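PDB 4R3U: 2-hydroxyisobutanoyl-CoA mutase large subunit from Aquincola tertiaricarbonis, which forms, with the small cobalamin-binding subunit HcmB, the B12-dependent mutase that interconverts 2-hydroxyisobutyryl-CoA and (S)-3-hydroxybutyryl-CoA. Local coordinates for residues Thr97-Ala102 with Lys172-Phe177; Lys112-Leu117 with Thr123-Asp128. All coordinates share one frame; numbering follows the deposited sequence.

Contact 1 of 2, residues Thr97-Ala102 with Lys172-Phe177; sequences TMRQIA and KISVSF. With 3KK (S-{(3R,5R,9R)-1-[(2R,3S,4R,5R)-5-(6-amino-9H-purin-9-yl)-4-hydroxy-3-(phosphonooxy)tetrahydrofuran-2-yl]-3,5,9-trihydroxy-8,8-dimethyl-3,5-dioxido-10,14-dioxo-2,4,6-trioxa-11,15-diaza-3lambda~5~,5lambda~5~-diphosphaheptadecan-17-yl} 2-hydroxy-2-methylpropanethioate), chain F.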
loop_
_atom_site.group_PDB
_atom_site.type_symbol
_atom_site.label_atom_id
_atom_site.label_comp_id
_atom_site.label_asym_id
_atom_site.label_seq_id
_atom_site.Cartn_x
_atom_site.Cartn_y
_atom_site.Cartn_z
ATOM N N THR A 97 12.699 12.087 -6.121
ATOM C CA THR A 97 13.908 11.655 -5.448
ATOM C C THR A 97 13.485 10.730 -4.295
ATOM O O THR A 97 12.571 11.049 -3.525
ATOM C CB THR A 97 14.730 12.858 -4.950
ATOM O OG1 THR A 97 14.901 13.814 -5.999
ATOM C CG2 THR A 97 16.111 12.463 -4.489
ATOM N N MET A 98 14.103 9.553 -4.235
ATOM C CA MET A 98 13.893 8.598 -3.167
ATOM C C MET A 98 15.034 8.967 -2.226
ATOM O O MET A 98 16.216 8.660 -2.474
ATOM C CB MET A 98 13.972 7.166 -3.700
ATOM C CG MET A 98 12.999 6.955 -4.846
ATOM S SD MET A 98 12.822 5.253 -5.339
ATOM C CE MET A 98 11.686 5.449 -6.709
ATOM N N ARG A 99 14.671 9.818 -1.255
ATOM C CA ARG A 99 15.588 10.462 -0.325
ATOM C C ARG A 99 15.221 10.138 1.144
ATOM O O ARG A 99 14.362 10.792 1.759
ATOM C CB ARG A 99 15.562 11.963 -0.604
ATOM C CG ARG A 99 16.588 12.752 0.172
ATOM C CD ARG A 99 16.311 14.238 0.141
ATOM N NE ARG A 99 16.175 14.768 -1.217
ATOM C CZ ARG A 99 17.192 15.060 -2.017
ATOM N NH1 ARG A 99 18.440 14.859 -1.618
ATOM N NH2 ARG A 99 16.968 15.541 -3.227
ATOM N N GLN A 100 15.908 9.104 1.684
ATOM C CA GLN A 100 15.744 8.580 3.031
ATOM C C GLN A 100 16.640 9.269 4.056
ATOM O O GLN A 100 17.847 9.434 3.819
ATOM C CB GLN A 100 16.009 7.063 3.043
ATOM C CG GLN A 100 15.041 6.248 2.212
ATOM C CD GLN A 100 13.614 6.362 2.659
ATOM O OE1 GLN A 100 12.769 6.907 1.952
ATOM N NE2 GLN A 100 13.306 5.825 3.826
ATOM N N ILE A 101 16.058 9.617 5.222
ATOM C CA ILE A 101 16.792 10.247 6.332
ATOM C C ILE A 101 17.808 9.242 6.890
ATOM O O ILE A 101 17.501 8.058 7.047
ATOM C CB ILE A 101 15.852 10.732 7.483
ATOM C CG1 ILE A 101 14.828 11.782 7.074
ATOM C CG2 ILE A 101 16.636 11.149 8.672
ATOM C CD1 ILE A 101 13.491 11.569 7.813
ATOM N N ALA A 102 19.002 9.738 7.200
ATOM C CA ALA A 102 20.106 9.003 7.813
ATOM C C ALA A 102 20.762 9.959 8.827
ATOM O O ALA A 102 20.990 11.136 8.513
ATOM C CB ALA A 102 21.120 8.572 6.752
ATOM N N LYS A 172 27.381 15.199 -8.282
ATOM C CA LYS A 172 26.620 14.115 -8.902
ATOM C C LYS A 172 25.392 13.590 -8.113
ATOM O O LYS A 172 24.581 12.853 -8.670
ATOM C CB LYS A 172 27.574 13.012 -9.350
ATOM C CG LYS A 172 28.337 13.456 -10.605
ATOM C CD LYS A 172 29.618 12.726 -10.887
ATOM C CE LYS A 172 30.523 13.624 -11.713
ATOM N NZ LYS A 172 31.229 14.676 -10.909
ATOM N N ILE A 173 25.245 13.986 -6.848
ATOM C CA ILE A 173 24.083 13.628 -6.014
ATOM C C ILE A 173 23.661 14.840 -5.168
ATOM O O ILE A 173 24.538 15.569 -4.684
ATOM C CB ILE A 173 24.306 12.323 -5.150
ATOM C CG1 ILE A 173 22.968 11.770 -4.577
ATOM C CG2 ILE A 173 25.368 12.493 -4.045
ATOM C CD1 ILE A 173 22.988 10.275 -4.062
ATOM N N SER A 174 22.343 15.052 -4.970
ATOM C CA SER A 174 21.876 16.145 -4.092
ATOM C C SER A 174 21.963 15.727 -2.610
ATOM O O SER A 174 21.722 14.558 -2.270
ATOM C CB SER A 174 20.466 16.606 -4.442
ATOM O OG SER A 174 19.511 15.572 -4.294
ATOM N N VAL A 175 22.349 16.691 -1.757
ATOM C CA VAL A 175 22.522 16.525 -0.314
ATOM C C VAL A 175 21.647 17.489 0.504
ATOM O O VAL A 175 21.915 18.700 0.535
ATOM C CB VAL A 175 24.024 16.599 0.113
ATOM C CG1 VAL A 175 24.188 16.459 1.632
ATOM C CG2 VAL A 175 24.873 15.557 -0.629
ATOM N N SER A 176 20.669 16.909 1.227
ATOM C CA SER A 176 19.743 17.575 2.137
ATOM C C SER A 176 20.230 17.487 3.606
ATOM O O SER A 176 20.676 16.427 4.067
ATOM C CB SER A 176 18.340 16.963 2.021
ATOM O OG SER A 176 17.410 17.680 2.819
ATOM N N PHE A 177 20.110 18.604 4.332
ATOM C CA PHE A 177 20.456 18.742 5.752
ATOM C C PHE A 177 19.213 19.186 6.533
ATOM O O PHE A 177 18.656 20.259 6.261
ATOM C CB PHE A 177 21.584 19.768 5.944
ATOM C CG PHE A 177 22.975 19.380 5.493
ATOM C CD1 PHE A 177 23.388 18.046 5.508
ATOM C CD2 PHE A 177 23.892 20.355 5.101
ATOM C CE1 PHE A 177 24.686 17.700 5.132
ATOM C CE2 PHE A 177 25.199 20.012 4.730
ATOM C CZ PHE A 177 25.594 18.694 4.767
HETATM C C4 3KK F . 12.956 16.026 11.732
HETATM C C3 3KK F . 12.556 15.251 10.480
HETATM C C2 3KK F . 11.124 14.737 10.611
HETATM O O3 3KK F . 13.436 14.147 10.366
HETATM C C1 3KK F . 12.669 16.099 9.206
HETATM O O1 3KK F . 12.315 17.279 9.162
HETATM S S1P 3KK F . 13.344 15.211 7.841
HETATM C C2P 3KK F . 13.399 16.455 6.521
HETATM C C3P 3KK F . 14.216 15.945 5.360
HETATM N N4P 3KK F . 14.149 16.935 4.295
HETATM C C5P 3KK F . 14.353 16.618 3.012
HETATM O O5P 3KK F . 14.629 15.484 2.609
HETATM C C6P 3KK F . 14.213 17.818 2.071
HETATM C C7P 3KK F . 14.577 17.472 0.635
HETATM N N8P 3KK F . 14.331 18.624 -0.242
HETATM C C9P 3KK F . 14.757 18.631 -1.514
HETATM O O9P 3KK F . 15.394 17.697 -2.005
HETATM C CAP 3KK F . 14.503 19.942 -2.314
HETATM O OAP 3KK F . 14.650 21.117 -1.488
HETATM C CBP 3KK F . 13.244 19.959 -3.245
HETATM C CDP 3KK F . 13.266 21.214 -4.130
HETATM C CEP 3KK F . 11.943 19.979 -2.436
HETATM C CCP 3KK F . 13.237 18.747 -4.201
HETATM O O6A 3KK F . 14.504 18.690 -4.880
HETATM P P2A 3KK F . 15.072 17.418 -5.631
HETATM O O4A 3KK F . 14.841 16.215 -4.818
HETATM O O5A 3KK F . 16.458 17.738 -6.050
HETATM O O3A 3KK F . 14.066 17.354 -6.903
HETATM P P1A 3KK F . 13.950 18.426 -8.143
HETATM O O1A 3KK F . 14.563 19.742 -7.821
HETATM O O2A 3KK F . 12.552 18.401 -8.604
HETATM O O5B 3KK F . 14.851 17.589 -9.211
HETATM C C5B 3KK F . 16.276 17.764 -9.367
HETATM C C4B 3KK F . 16.594 18.262 -10.789
HETATM O O4B 3KK F . 15.886 17.491 -11.807
HETATM C C3B 3KK F . 16.172 19.716 -10.971
HETATM O O3B 3KK F . 17.157 20.368 -11.808
HETATM P P3B 3KK F . 18.172 21.502 -11.267
HETATM O O8A 3KK F . 17.249 22.558 -10.796
HETATM O O7A 3KK F . 18.942 20.791 -10.225
HETATM O O9A 3KK F . 18.943 21.826 -12.492
HETATM C C2B 3KK F . 14.838 19.609 -11.688
HETATM O O2B 3KK F . 14.549 20.779 -12.463
HETATM C C1B 3KK F . 15.045 18.390 -12.563
HETATM N N9A 3KK F . 13.764 17.692 -12.884
HETATM C C8A 3KK F . 12.918 17.076 -12.060
HETATM N N7A 3KK F . 11.906 16.603 -12.782
HETATM C C5A 3KK F . 12.129 16.902 -14.066
HETATM C C4A 3KK F . 13.296 17.577 -14.126
HETATM N N3A 3KK F . 13.797 18.019 -15.309
HETATM C C2A 3KK F . 13.108 17.765 -16.516
HETATM N N1A 3KK F . 11.885 17.046 -16.404
HETATM C C6A 3KK F . 11.430 16.654 -15.195
HETATM N N6A 3KK F . 10.283 15.984 -15.076
#

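Contact 2 of 2, residues Lys112-Leu117 with Thr123-Asp128; sequences KRFKYL and TGISTD. With 3KK (S-{(3R,5R,9R)-1-[(2R,3S,4R,5R)-5-(6-amino-9H-purin-9-yl)-4-hydroxy-3-(phosphonooxy)tetrahydrofuran-2-yl]-3,5,9-trihydroxy-8,8-dimethyl-3,5-dioxido-10,14-dioxo-2,4,6-trioxa-11,15-diaza-3lambda~5~,5lambda~5~-diphosphaheptadecan-17-yl} 2-hydroxy-2-methylpropanethioate), chain F.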
loop_
_atom_site.group_PDB
_atom_site.type_symbol
_atom_site.label_atom_id
_atom_site.label_comp_id
_atom_site.label_asym_id
_atom_site.label_seq_id
_atom_site.Cartn_x
_atom_site.Cartn_y
_atom_site.Cartn_z
ATOM N N LYS A 112 28.424 5.657 6.349
ATOM C CA LYS A 112 28.253 4.226 6.100
ATOM C C LYS A 112 26.774 3.959 5.690
ATOM O O LYS A 112 26.528 3.263 4.692
ATOM C CB LYS A 112 28.674 3.413 7.350
ATOM C CG LYS A 112 28.571 1.880 7.199
ATOM C CD LYS A 112 28.508 1.150 8.544
ATOM C CE LYS A 112 27.120 0.634 8.942
ATOM N NZ LYS A 112 26.361 1.564 9.834
ATOM N N ARG A 113 25.806 4.557 6.433
ATOM C CA ARG A 113 24.364 4.471 6.128
ATOM C C ARG A 113 24.019 5.135 4.777
ATOM O O ARG A 113 23.220 4.567 4.043
ATOM C CB ARG A 113 23.501 5.058 7.264
ATOM C CG ARG A 113 21.981 4.856 7.103
ATOM C CD ARG A 113 21.531 3.396 7.048
ATOM N NE ARG A 113 21.623 2.791 8.369
ATOM C CZ ARG A 113 20.613 2.727 9.223
ATOM N NH1 ARG A 113 20.788 2.208 10.420
ATOM N NH2 ARG A 113 19.438 3.263 8.914
ATOM N N PHE A 114 24.637 6.310 4.427
ATOM C CA PHE A 114 24.439 6.955 3.110
ATOM C C PHE A 114 24.736 5.950 2.009
ATOM O O PHE A 114 23.921 5.750 1.111
ATOM C CB PHE A 114 25.345 8.189 2.909
ATOM C CG PHE A 114 24.969 9.430 3.677
ATOM C CD1 PHE A 114 23.702 9.563 4.252
ATOM C CD2 PHE A 114 25.886 10.464 3.852
ATOM C CE1 PHE A 114 23.361 10.718 4.970
ATOM C CE2 PHE A 114 25.524 11.633 4.525
ATOM C CZ PHE A 114 24.270 11.745 5.097
ATOM N N LYS A 115 25.907 5.307 2.114
ATOM C CA LYS A 115 26.425 4.309 1.164
ATOM C C LYS A 115 25.515 3.102 1.053
ATOM O O LYS A 115 25.211 2.692 -0.069
ATOM C CB LYS A 115 27.886 3.963 1.471
ATOM C CG LYS A 115 28.782 5.185 1.281
ATOM C CD LYS A 115 30.191 5.002 1.784
ATOM C CE LYS A 115 31.089 6.106 1.283
ATOM N NZ LYS A 115 32.339 6.196 2.094
ATOM N N TYR A 116 24.996 2.597 2.195
ATOM C CA TYR A 116 24.033 1.500 2.227
ATOM C C TYR A 116 22.751 1.890 1.467
ATOM O O TYR A 116 22.258 1.121 0.624
ATOM C CB TYR A 116 23.671 1.129 3.675
ATOM C CG TYR A 116 22.544 0.134 3.743
ATOM C CD1 TYR A 116 22.774 -1.226 3.531
ATOM C CD2 TYR A 116 21.225 0.555 3.935
ATOM C CE1 TYR A 116 21.725 -2.149 3.550
ATOM C CE2 TYR A 116 20.167 -0.356 3.927
ATOM C CZ TYR A 116 20.427 -1.709 3.757
ATOM O OH TYR A 116 19.406 -2.620 3.792
ATOM N N LEU A 117 22.188 3.070 1.819
ATOM C CA LEU A 117 20.965 3.639 1.243
ATOM C C LEU A 117 21.113 3.851 -0.252
ATOM O O LEU A 117 20.189 3.519 -0.998
ATOM C CB LEU A 117 20.578 4.957 1.969
ATOM C CG LEU A 117 20.141 4.832 3.436
ATOM C CD1 LEU A 117 20.008 6.179 4.068
ATOM C CD2 LEU A 117 18.845 4.024 3.571
ATOM N N THR A 123 18.308 7.952 -4.382
ATOM C CA THR A 123 18.745 8.886 -5.420
ATOM C C THR A 123 19.057 10.299 -4.905
ATOM O O THR A 123 19.463 11.174 -5.672
ATOM C CB THR A 123 17.740 8.821 -6.601
ATOM O OG1 THR A 123 16.434 9.169 -6.136
ATOM C CG2 THR A 123 17.683 7.413 -7.247
ATOM N N GLY A 124 18.899 10.492 -3.602
ATOM C CA GLY A 124 19.191 11.740 -2.902
ATOM C C GLY A 124 19.565 11.478 -1.462
ATOM O O GLY A 124 19.044 10.548 -0.865
ATOM N N ILE A 125 20.465 12.280 -0.899
ATOM C CA ILE A 125 20.887 12.152 0.496
ATOM C C ILE A 125 20.053 13.072 1.422
ATOM O O ILE A 125 19.825 14.227 1.087
ATOM C CB ILE A 125 22.419 12.393 0.614
ATOM C CG1 ILE A 125 23.191 11.111 0.250
ATOM C CG2 ILE A 125 22.856 12.963 1.984
ATOM C CD1 ILE A 125 24.513 11.390 -0.398
ATOM N N SER A 126 19.603 12.542 2.570
ATOM C CA SER A 126 18.915 13.306 3.602
ATOM C C SER A 126 19.676 13.072 4.902
ATOM O O SER A 126 20.059 11.943 5.198
ATOM C CB SER A 126 17.442 12.907 3.735
ATOM O OG SER A 126 16.795 13.580 4.809
ATOM N N THR A 127 19.913 14.123 5.663
ATOM C CA THR A 127 20.667 14.004 6.905
ATOM C C THR A 127 19.909 14.617 8.078
ATOM O O THR A 127 19.498 15.789 8.011
ATOM C CB THR A 127 22.052 14.675 6.761
ATOM O OG1 THR A 127 22.548 14.550 5.415
ATOM C CG2 THR A 127 23.066 14.171 7.805
ATOM N N ASP A 128 19.727 13.816 9.142
ATOM C CA ASP A 128 19.181 14.223 10.428
ATOM C C ASP A 128 20.281 14.317 11.444
ATOM O O ASP A 128 21.152 13.456 11.512
ATOM C CB ASP A 128 18.041 13.326 10.915
ATOM C CG ASP A 128 16.715 13.864 10.407
ATOM O OD1 ASP A 128 16.711 14.474 9.304
ATOM O OD2 ASP A 128 15.663 13.600 11.074
HETATM C C4 3KK F . 12.956 16.026 11.732
HETATM C C3 3KK F . 12.556 15.251 10.480
HETATM C C2 3KK F . 11.124 14.737 10.611
HETATM O O3 3KK F . 13.436 14.147 10.366
HETATM C C1 3KK F . 12.669 16.099 9.206
HETATM O O1 3KK F . 12.315 17.279 9.162
HETATM S S1P 3KK F . 13.344 15.211 7.841
HETATM C C2P 3KK F . 13.399 16.455 6.521
HETATM C C3P 3KK F . 14.216 15.945 5.360
HETATM N N4P 3KK F . 14.149 16.935 4.295
HETATM C C5P 3KK F . 14.353 16.618 3.012
HETATM O O5P 3KK F . 14.629 15.484 2.609
HETATM C C6P 3KK F . 14.213 17.818 2.071
HETATM C C7P 3KK F . 14.577 17.472 0.635
HETATM N N8P 3KK F . 14.331 18.624 -0.242
HETATM C C9P 3KK F . 14.757 18.631 -1.514
HETATM O O9P 3KK F . 15.394 17.697 -2.005
HETATM C CAP 3KK F . 14.503 19.942 -2.314
HETATM O OAP 3KK F . 14.650 21.117 -1.488
HETATM C CBP 3KK F . 13.244 19.959 -3.245
HETATM C CDP 3KK F . 13.266 21.214 -4.130
HETATM C CEP 3KK F . 11.943 19.979 -2.436
HETATM C CCP 3KK F . 13.237 18.747 -4.201
HETATM O O6A 3KK F . 14.504 18.690 -4.880
HETATM P P2A 3KK F . 15.072 17.418 -5.631
HETATM O O4A 3KK F . 14.841 16.215 -4.818
HETATM O O5A 3KK F . 16.458 17.738 -6.050
HETATM O O3A 3KK F . 14.066 17.354 -6.903
HETATM P P1A 3KK F . 13.950 18.426 -8.143
HETATM O O1A 3KK F . 14.563 19.742 -7.821
HETATM O O2A 3KK F . 12.552 18.401 -8.604
HETATM O O5B 3KK F . 14.851 17.589 -9.211
HETATM C C5B 3KK F . 16.276 17.764 -9.367
HETATM C C4B 3KK F . 16.594 18.262 -10.789
HETATM O O4B 3KK F . 15.886 17.491 -11.807
HETATM C C3B 3KK F . 16.172 19.716 -10.971
HETATM O O3B 3KK F . 17.157 20.368 -11.808
HETATM P P3B 3KK F . 18.172 21.502 -11.267
HETATM O O8A 3KK F . 17.249 22.558 -10.796
HETATM O O7A 3KK F . 18.942 20.791 -10.225
HETATM O O9A 3KK F . 18.943 21.826 -12.492
HETATM C C2B 3KK F . 14.838 19.609 -11.688
HETATM O O2B 3KK F . 14.549 20.779 -12.463
HETATM C C1B 3KK F . 15.045 18.390 -12.563
HETATM N N9A 3KK F . 13.764 17.692 -12.884
HETATM C C8A 3KK F . 12.918 17.076 -12.060
HETATM N N7A 3KK F . 11.906 16.603 -12.782
HETATM C C5A 3KK F . 12.129 16.902 -14.066
HETATM C C4A 3KK F . 13.296 17.577 -14.126
HETATM N N3A 3KK F . 13.797 18.019 -15.309
HETATM C C2A 3KK F . 13.108 17.765 -16.516
HETATM N N1A 3KK F . 11.885 17.046 -16.404
HETATM C C6A 3KK F . 11.430 16.654 -15.195
HETATM N N6A 3KK F . 10.283 15.984 -15.076
#

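Contact 1 of 2, residues Thr97-Ala102 with Lys172-Phe177
R99 meets S174 and S176 on the inner wall of the TIM barrel, where strands 97-102 and 175-178 stand one strand apart with 125-128 between them. The backbones do not pair: the CA atoms of R99 and S176 are still 8.6 Å apart, and the arginine side chain spans the gap along the bound acyl-CoA. CG of R99 lies anti to its own N (chi1 -173°), and a bend at chi3 turns the guanidinium across to the serines. Its far end grips the S174 hydroxyl end-on through two bent bonds, both terminal nitrogens donating to the one oxygen: NH2 to OG of S174 is 2.8 Å, and NH1 to the same OG is 3.0 Å. S174 OG sits almost in the guanidinium plane, 6° out of it, while NH1 adds a weak, long bond to the S174 carbonyl O. Further bonds run from NH1 to I125 O and from NE to S375 OG, so the plane has little freedom to rotate.

T97 and R99 both bind the substrate. NH2 of R99 also donates to the pyrophosphate oxygen O4A of 3KK at 2.7 Å, again at the edge, whereas the amide oxygen O9P of 3KK lies over one face. CG2 of T97 rests 3.4 Å above the plane, displaced toward the rim, and OG1 of T97 also reaches 3KK O4A, at 2.7 Å. A positive guanidinium here probably offsets part of the pyrophosphate charge. Farther along the pantetheine arm, I101 CD1 packs 3.6 Å from S1P of 3KK. S176 adds a carbon contact to the arginine stem and turns its hydroxyl to the ligand: OG of S176 lies 3.2 Å from C5P of 3KK.

Contact 2 of 2, residues Lys112-Leu117 with Thr123-Asp128
F114 swings its ring toward I125 and T127 with CG anti to its own carbonyl carbon (chi1 -74°), and I125 answers with CG2 anti to its backbone N, which presents that methyl to the ring. The two side chains cross at about a right angle. CG2 of I125 sits over one face as a CH-pi contact, 3.8 Å from the ring centroid of F114 and 19° off the ring normal, displaced toward the rim on the CZ side.

T127 meets the same end of the ring: its OG1 comes within 3.3 Å of F114 CZ, and its CG2 lies 3.8 Å from that carbon. The hydroxyl is not left to the aromatic carbons, because OG1 of T127 is hydrogen-bonded to S176 O on the next strand. The backbone also takes part, with S126 O 3.5 Å from F114 CE1, approaching obliquely.

This is how helix 107-119 covers the outer side of strand 125-128 in a beta-alpha-beta unit of the barrel; the axes of 112-117 and 125-128 come within 9.7 Å and run roughly antiparallel, at 147°. With F114 cut back to an alanine, the I125 methyl would probably lose its aromatic face and a gap would be likely to open beside T127. S126 and D128 direct their side chains to the ligand, D128 being a substrate-binding residue thought to be important for stereospecificity. No hydrogen bond joins helix to strand in this contact, so dispersion and shape hold them together, while the T127 hydroxyl is bonded to S176 O and D128 OD1 to T178 OG1.

Overall arrangement
Contacts 1 and 2 have centres about 6 Å apart and share the parallel sheet of the barrel, in which strand 125-128 lies between 97-102 and 175-178. Along the chain the order is strand 97-102, helix 107-119, strand 125-128 and then strand 175-178, so contact 2 falls within the chain span bracketed by contact 1. Main-chain pairs stitch them together: M98 O lies 2.9 Å from T123 N and I125 O lies 2.8 Å from S176 N, both probable hydrogen bonds. Contact 1 faces the acyl-CoA inside the barrel; contact 2 packs the helix outside. The middle strand thus serves both, joining the substrate channel to its helical cover.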